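Local coordinates for aminopeptidase N family protein (PDB 4FGM), which probably acts as a zinc-dependent aminopeptidase of the M61 family, removing residues from the N-terminal ends of peptides, at residues T119-A133 / W152-I164. Numbering follows the deposited sequence.
Sequences TDLPCELHLHAPPEA and WGCFRADNYDALI
Leu125 and Leu163 meet at the apolar centre, CD1 of Leu125 standing 4.0 Å from CD1 of Leu163 with the two side chains crossing at about a right angle. In Leu163, CG lies anti to the backbone N (chi1 175°), and this together with chi2 of 72° brings CD2 to CB of Cys123. The Phe155 ring turns an edge to Leu125 O, which lies in its plane; its further neighbour is Phe168, met edge-to-face. Toward the other end, CD1 of Leu127 reaches the edge of the Trp152 indole, 3.6 Å from CZ3; CA of Ala129 sits 3.4 Å above the plane of that indole, over its centre, and CD of Pro130 meets CH2, the two side chains crossing steeply. Trp152 NE1 is hydrogen-bonded to Pro134 O. A serine in place of Trp152 would probably leave Ala129 and Pro130 without their apolar cover and Pro134 O without the indole N-H. Paired backbone bonds join 123-127 to 153-157, among them Leu125 N to Phe155 O at 2.8 Å and Phe155 N to Leu125 O at 2.7 Å; the bond from Gly153 N to Leu127 O is weak. On the opposite face of the sheet, an extended Arg156 lays its guanidinium over CB of Pro122 while NH1 makes a salt bridge to Asp158 OD1 at 2.9 Å, nearly in the guanidinium plane. Water links Arg156 NE to Glu124 OE2. At the polar end, Asn159 caps the short helix 160-163 as its OD1 accepts from Ala162 N at 2.9 Å, and Tyr160 N donates to Thr119 O. With the strand axes 4.6 Å apart at 159°, and Glu124 and His126 bonded through their backbones to strand 2-10 beyond, the arrangement is an antiparallel strand pair within a mixed sheet of the M61 N-terminal domain.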
loop_
_atom_site.group_PDB
_atom_site.type_symbol
_atom_site.label_atom_id
_atom_site.label_comp_id
_atom_site.label_asym_id
_atom_site.label_seq_id
_atom_site.Cartn_x
_atom_site.Cartn_y
_atom_site.Cartn_z
ATOM N N THR A 119 -3.211 24.760 -14.807
ATOM C CA THR A 119 -3.106 23.749 -13.773
ATOM C C THR A 119 -2.471 24.210 -12.449
ATOM O O THR A 119 -2.637 23.550 -11.419
ATOM C CB THR A 119 -2.357 22.523 -14.363
ATOM O OG1 THR A 119 -3.190 21.357 -14.244
ATOM C CG2 THR A 119 -1.005 22.322 -13.690
ATOM N N ASP A 120 -1.757 25.337 -12.467
ATOM C CA ASP A 120 -1.134 25.850 -11.243
ATOM C C ASP A 120 -2.054 26.805 -10.487
ATOM O O ASP A 120 -1.724 27.268 -9.393
ATOM C CB ASP A 120 0.190 26.561 -11.548
ATOM C CG ASP A 120 1.286 25.598 -11.979
ATOM O OD1 ASP A 120 1.218 24.406 -11.599
ATOM O OD2 ASP A 120 2.221 26.034 -12.682
ATOM N N LEU A 121 -3.211 27.093 -11.071
ATOM C CA LEU A 121 -4.173 27.984 -10.442
ATOM C C LEU A 121 -5.037 27.230 -9.432
ATOM O O LEU A 121 -5.183 26.003 -9.507
ATOM C CB LEU A 121 -5.071 28.620 -11.504
ATOM C CG LEU A 121 -4.336 29.414 -12.589
ATOM C CD1 LEU A 121 -5.333 29.905 -13.639
ATOM C CD2 LEU A 121 -3.587 30.576 -11.948
ATOM N N PRO A 122 -5.620 27.960 -8.467
ATOM C CA PRO A 122 -6.474 27.374 -7.436
ATOM C C PRO A 122 -7.669 26.634 -8.024
ATOM O O PRO A 122 -8.187 27.002 -9.085
ATOM C CB PRO A 122 -6.902 28.586 -6.614
ATOM C CG PRO A 122 -5.726 29.497 -6.734
ATOM C CD PRO A 122 -5.388 29.390 -8.198
ATOM N N CYS A 123 -8.096 25.586 -7.325
ATOM C CA CYS A 123 -9.236 24.791 -7.749
ATOM C C CYS A 123 -10.298 24.778 -6.667
ATOM O O CYS A 123 -10.024 24.449 -5.516
ATOM C CB CYS A 123 -8.807 23.356 -8.049
ATOM S SG CYS A 123 -7.747 23.182 -9.499
ATOM N N GLU A 124 -11.511 25.163 -7.035
ATOM C CA GLU A 124 -12.608 25.161 -6.088
ATOM C C GLU A 124 -13.471 23.958 -6.411
ATOM O O GLU A 124 -13.653 23.608 -7.579
ATOM C CB GLU A 124 -13.413 26.454 -6.199
ATOM C CG GLU A 124 -12.991 27.495 -5.188
ATOM C CD GLU A 124 -13.678 28.838 -5.380
ATOM O OE1 GLU A 124 -14.866 28.858 -5.771
ATOM O OE2 GLU A 124 -13.024 29.871 -5.123
ATOM N N LEU A 125 -13.984 23.311 -5.377
ATOM C CA LEU A 125 -14.815 22.136 -5.574
ATOM C C LEU A 125 -16.097 22.282 -4.770
ATOM O O LEU A 125 -16.066 22.458 -3.557
ATOM C CB LEU A 125 -14.045 20.870 -5.154
ATOM C CG LEU A 125 -14.655 19.495 -5.456
ATOM C CD1 LEU A 125 -13.574 18.429 -5.411
ATOM C CD2 LEU A 125 -15.739 19.181 -4.454
ATOM N N HIS A 126 -17.224 22.215 -5.462
ATOM C CA HIS A 126 -18.521 22.338 -4.821
ATOM C C HIS A 126 -19.182 20.961 -4.833
ATOM O O HIS A 126 -19.601 20.487 -5.888
ATOM C CB HIS A 126 -19.377 23.344 -5.594
ATOM C CG HIS A 126 -18.635 24.585 -5.993
ATOM N ND1 HIS A 126 -18.437 25.649 -5.136
ATOM C CD2 HIS A 126 -18.007 24.915 -7.149
ATOM C CE1 HIS A 126 -17.721 26.577 -5.746
ATOM N NE2 HIS A 126 -17.446 26.157 -6.969
ATOM N N LEU A 127 -19.257 20.320 -3.667
ATOM C CA LEU A 127 -19.873 18.999 -3.552
ATOM C C LEU A 127 -21.342 19.138 -3.170
ATOM O O LEU A 127 -21.663 19.546 -2.051
ATOM C CB LEU A 127 -19.165 18.160 -2.482
ATOM C CG LEU A 127 -18.901 16.669 -2.732
ATOM C CD1 LEU A 127 -19.046 15.936 -1.417
ATOM C CD2 LEU A 127 -19.854 16.096 -3.743
ATOM N N HIS A 128 -22.225 18.781 -4.098
ATOM C CA HIS A 128 -23.667 18.861 -3.878
ATOM C C HIS A 128 -24.189 17.532 -3.339
ATOM O O HIS A 128 -23.728 16.457 -3.744
ATOM C CB HIS A 128 -24.372 19.208 -5.197
ATOM C CG HIS A 128 -23.895 20.490 -5.808
ATOM N ND1 HIS A 128 -24.397 21.722 -5.445
ATOM C CD2 HIS A 128 -22.909 20.738 -6.703
ATOM C CE1 HIS A 128 -23.741 22.671 -6.086
ATOM N NE2 HIS A 128 -22.831 22.101 -6.856
ATOM N N ALA A 129 -25.147 17.608 -2.417
ATOM C CA ALA A 129 -25.732 16.407 -1.829
ATOM C C ALA A 129 -26.439 15.585 -2.892
ATOM O O ALA A 129 -27.002 16.122 -3.844
ATOM C CB ALA A 129 -26.728 16.779 -0.732
ATOM N N PRO A 130 -26.392 14.258 -2.763
ATOM C CA PRO A 130 -27.083 13.462 -3.773
ATOM C C PRO A 130 -28.579 13.504 -3.451
ATOM O O PRO A 130 -28.988 13.220 -2.325
ATOM C CB PRO A 130 -26.469 12.076 -3.594
ATOM C CG PRO A 130 -26.125 12.044 -2.146
ATOM C CD PRO A 130 -25.561 13.413 -1.887
ATOM N N PRO A 131 -29.413 13.874 -4.431
ATOM C CA PRO A 131 -30.858 13.942 -4.200
ATOM C C PRO A 131 -31.414 12.684 -3.545
ATOM O O PRO A 131 -32.351 12.746 -2.745
ATOM C CB PRO A 131 -31.419 14.155 -5.604
ATOM C CG PRO A 131 -30.346 14.946 -6.265
ATOM C CD PRO A 131 -29.090 14.222 -5.824
ATOM N N GLU A 132 -30.826 11.542 -3.877
ATOM C CA GLU A 132 -31.287 10.264 -3.347
ATOM C C GLU A 132 -30.760 9.939 -1.961
ATOM O O GLU A 132 -31.185 8.949 -1.363
ATOM C CB GLU A 132 -30.899 9.136 -4.300
ATOM C CG GLU A 132 -31.342 9.362 -5.738
ATOM C CD GLU A 132 -30.649 8.421 -6.717
ATOM O OE1 GLU A 132 -31.042 7.239 -6.807
ATOM O OE2 GLU A 132 -29.697 8.867 -7.393
ATOM N N ALA A 133 -29.844 10.765 -1.449
ATOM C CA ALA A 133 -29.251 10.531 -0.130
ATOM C C ALA A 133 -28.778 11.826 0.508
ATOM O O ALA A 133 -27.601 11.971 0.845
ATOM C CB ALA A 133 -28.075 9.555 -0.249
ATOM N N TRP A 152 -22.303 18.862 3.196
ATOM C CA TRP A 152 -22.091 19.428 1.870
ATOM C C TRP A 152 -21.485 20.833 1.911
ATOM O O TRP A 152 -21.549 21.513 2.935
ATOM C CB TRP A 152 -23.424 19.410 1.122
ATOM C CG TRP A 152 -24.080 18.078 1.299
ATOM C CD1 TRP A 152 -25.150 17.788 2.099
ATOM C CD2 TRP A 152 -23.591 16.819 0.813
ATOM N NE1 TRP A 152 -25.348 16.426 2.150
ATOM C CE2 TRP A 152 -24.405 15.809 1.373
ATOM C CE3 TRP A 152 -22.541 16.449 -0.038
ATOM C CZ2 TRP A 152 -24.196 14.447 1.113
ATOM C CZ3 TRP A 152 -22.334 15.096 -0.298
ATOM C CH2 TRP A 152 -23.159 14.112 0.277
ATOM N N GLY A 153 -20.876 21.255 0.806
ATOM C CA GLY A 153 -20.275 22.577 0.772
ATOM C C GLY A 153 -19.218 22.819 -0.293
ATOM O O GLY A 153 -19.097 22.069 -1.258
ATOM N N CYS A 154 -18.443 23.881 -0.101
ATOM C CA CYS A 154 -17.401 24.273 -1.038
ATOM C C CYS A 154 -16.011 24.109 -0.447
ATOM O O CYS A 154 -15.779 24.412 0.723
ATOM C CB CYS A 154 -17.612 25.727 -1.459
ATOM S SG CYS A 154 -19.136 25.998 -2.392
ATOM N N PHE A 155 -15.088 23.629 -1.271
ATOM C CA PHE A 155 -13.725 23.403 -0.832
ATOM C C PHE A 155 -12.757 24.068 -1.798
ATOM O O PHE A 155 -13.088 24.287 -2.966
ATOM C CB PHE A 155 -13.442 21.892 -0.758
ATOM C CG PHE A 155 -14.419 21.132 0.108
ATOM C CD1 PHE A 155 -15.663 20.754 -0.390
ATOM C CD2 PHE A 155 -14.100 20.816 1.425
ATOM C CE1 PHE A 155 -16.580 20.083 0.417
ATOM C CE2 PHE A 155 -15.003 20.149 2.240
ATOM C CZ PHE A 155 -16.249 19.772 1.734
ATOM N N ARG A 156 -11.562 24.387 -1.308
ATOM C CA ARG A 156 -10.548 25.034 -2.134
ATOM C C ARG A 156 -9.170 24.381 -2.013
ATOM O O ARG A 156 -8.715 24.060 -0.914
ATOM C CB ARG A 156 -10.432 26.516 -1.756
ATOM C CG ARG A 156 -9.401 27.292 -2.561
ATOM C CD ARG A 156 -9.339 28.753 -2.127
ATOM N NE ARG A 156 -8.286 29.494 -2.824
ATOM C CZ ARG A 156 -6.982 29.264 -2.683
ATOM N NH1 ARG A 156 -6.549 28.310 -1.868
ATOM N NH2 ARG A 156 -6.105 29.983 -3.366
ATOM N N ALA A 157 -8.518 24.187 -3.155
ATOM C CA ALA A 157 -7.177 23.617 -3.194
ATOM C C ALA A 157 -6.281 24.657 -3.871
ATOM O O ALA A 157 -6.723 25.365 -4.772
ATOM C CB ALA A 157 -7.173 22.317 -3.988
ATOM N N ASP A 158 -5.025 24.751 -3.448
ATOM C CA ASP A 158 -4.129 25.736 -4.039
ATOM C C ASP A 158 -3.862 25.534 -5.527
ATOM O O ASP A 158 -3.553 26.484 -6.239
ATOM C CB ASP A 158 -2.804 25.773 -3.274
ATOM C CG ASP A 158 -2.972 26.251 -1.840
ATOM O OD1 ASP A 158 -3.966 26.954 -1.559
ATOM O OD2 ASP A 158 -2.105 25.938 -0.998
ATOM N N ASN A 159 -3.994 24.302 -6.000
ATOM C CA ASN A 159 -3.749 23.991 -7.410
ATOM C C ASN A 159 -4.222 22.574 -7.753
ATOM O O ASN A 159 -4.594 21.801 -6.865
ATOM C CB ASN A 159 -2.258 24.123 -7.717
ATOM C CG ASN A 159 -1.401 23.381 -6.717
ATOM O OD1 ASN A 159 -1.602 22.188 -6.479
ATOM N ND2 ASN A 159 -0.442 24.083 -6.121
ATOM N N TYR A 160 -4.199 22.229 -9.036
ATOM C CA TYR A 160 -4.653 20.915 -9.457
ATOM C C TYR A 160 -3.964 19.782 -8.698
ATOM O O TYR A 160 -4.609 18.808 -8.308
ATOM C CB TYR A 160 -4.441 20.720 -10.956
ATOM C CG TYR A 160 -5.096 19.463 -11.474
ATOM C CD1 TYR A 160 -6.488 19.370 -11.578
ATOM C CD2 TYR A 160 -4.337 18.350 -11.823
ATOM C CE1 TYR A 160 -7.106 18.199 -12.016
ATOM C CE2 TYR A 160 -4.945 17.170 -12.261
ATOM C CZ TYR A 160 -6.329 17.104 -12.352
ATOM O OH TYR A 160 -6.944 15.943 -12.750
ATOM N N ASP A 161 -2.657 19.914 -8.488
ATOM C CA ASP A 161 -1.886 18.897 -7.784
ATOM C C ASP A 161 -2.441 18.647 -6.392
ATOM O O ASP A 161 -2.491 17.508 -5.923
ATOM C CB ASP A 161 -0.424 19.317 -7.661
ATOM C CG ASP A 161 0.415 18.275 -6.949
ATOM O OD1 ASP A 161 0.701 17.220 -7.553
ATOM O OD2 ASP A 161 0.773 18.507 -5.778
ATOM N N ALA A 162 -2.851 19.719 -5.727
ATOM C CA ALA A 162 -3.406 19.593 -4.389
ATOM C C ALA A 162 -4.803 18.994 -4.493
ATOM O O ALA A 162 -5.172 18.116 -3.714
ATOM C CB ALA A 162 -3.462 20.953 -3.712
ATOM N N LEU A 163 -5.569 19.459 -5.473
ATOM C CA LEU A 163 -6.926 18.972 -5.678
ATOM C C LEU A 163 -7.006 17.450 -5.748
ATOM O O LEU A 163 -7.853 16.827 -5.103
ATOM C CB LEU A 163 -7.501 19.545 -6.973
ATOM C CG LEU A 163 -8.888 19.024 -7.370
ATOM C CD1 LEU A 163 -9.941 19.616 -6.438
ATOM C CD2 LEU A 163 -9.191 19.412 -8.811
ATOM N N ILE A 164 -6.125 16.849 -6.539
ATOM C CA ILE A 164 -6.145 15.402 -6.698
ATOM C C ILE A 164 -5.473 14.642 -5.559
ATOM O O ILE A 164 -5.240 13.436 -5.655
ATOM C CB ILE A 164 -5.531 14.992 -8.048
ATOM C CG1 ILE A 164 -4.066 15.416 -8.121
ATOM C CG2 ILE A 164 -6.318 15.644 -9.177
ATOM C CD1 ILE A 164 -3.367 14.927 -9.369
HETATM O O HOH W 1 -0.757 21.744 -10.066
HETATM O O HOH W 2 0.335 26.872 -7.607
HETATM O O HOH W 3 -10.156 30.493 -4.853
#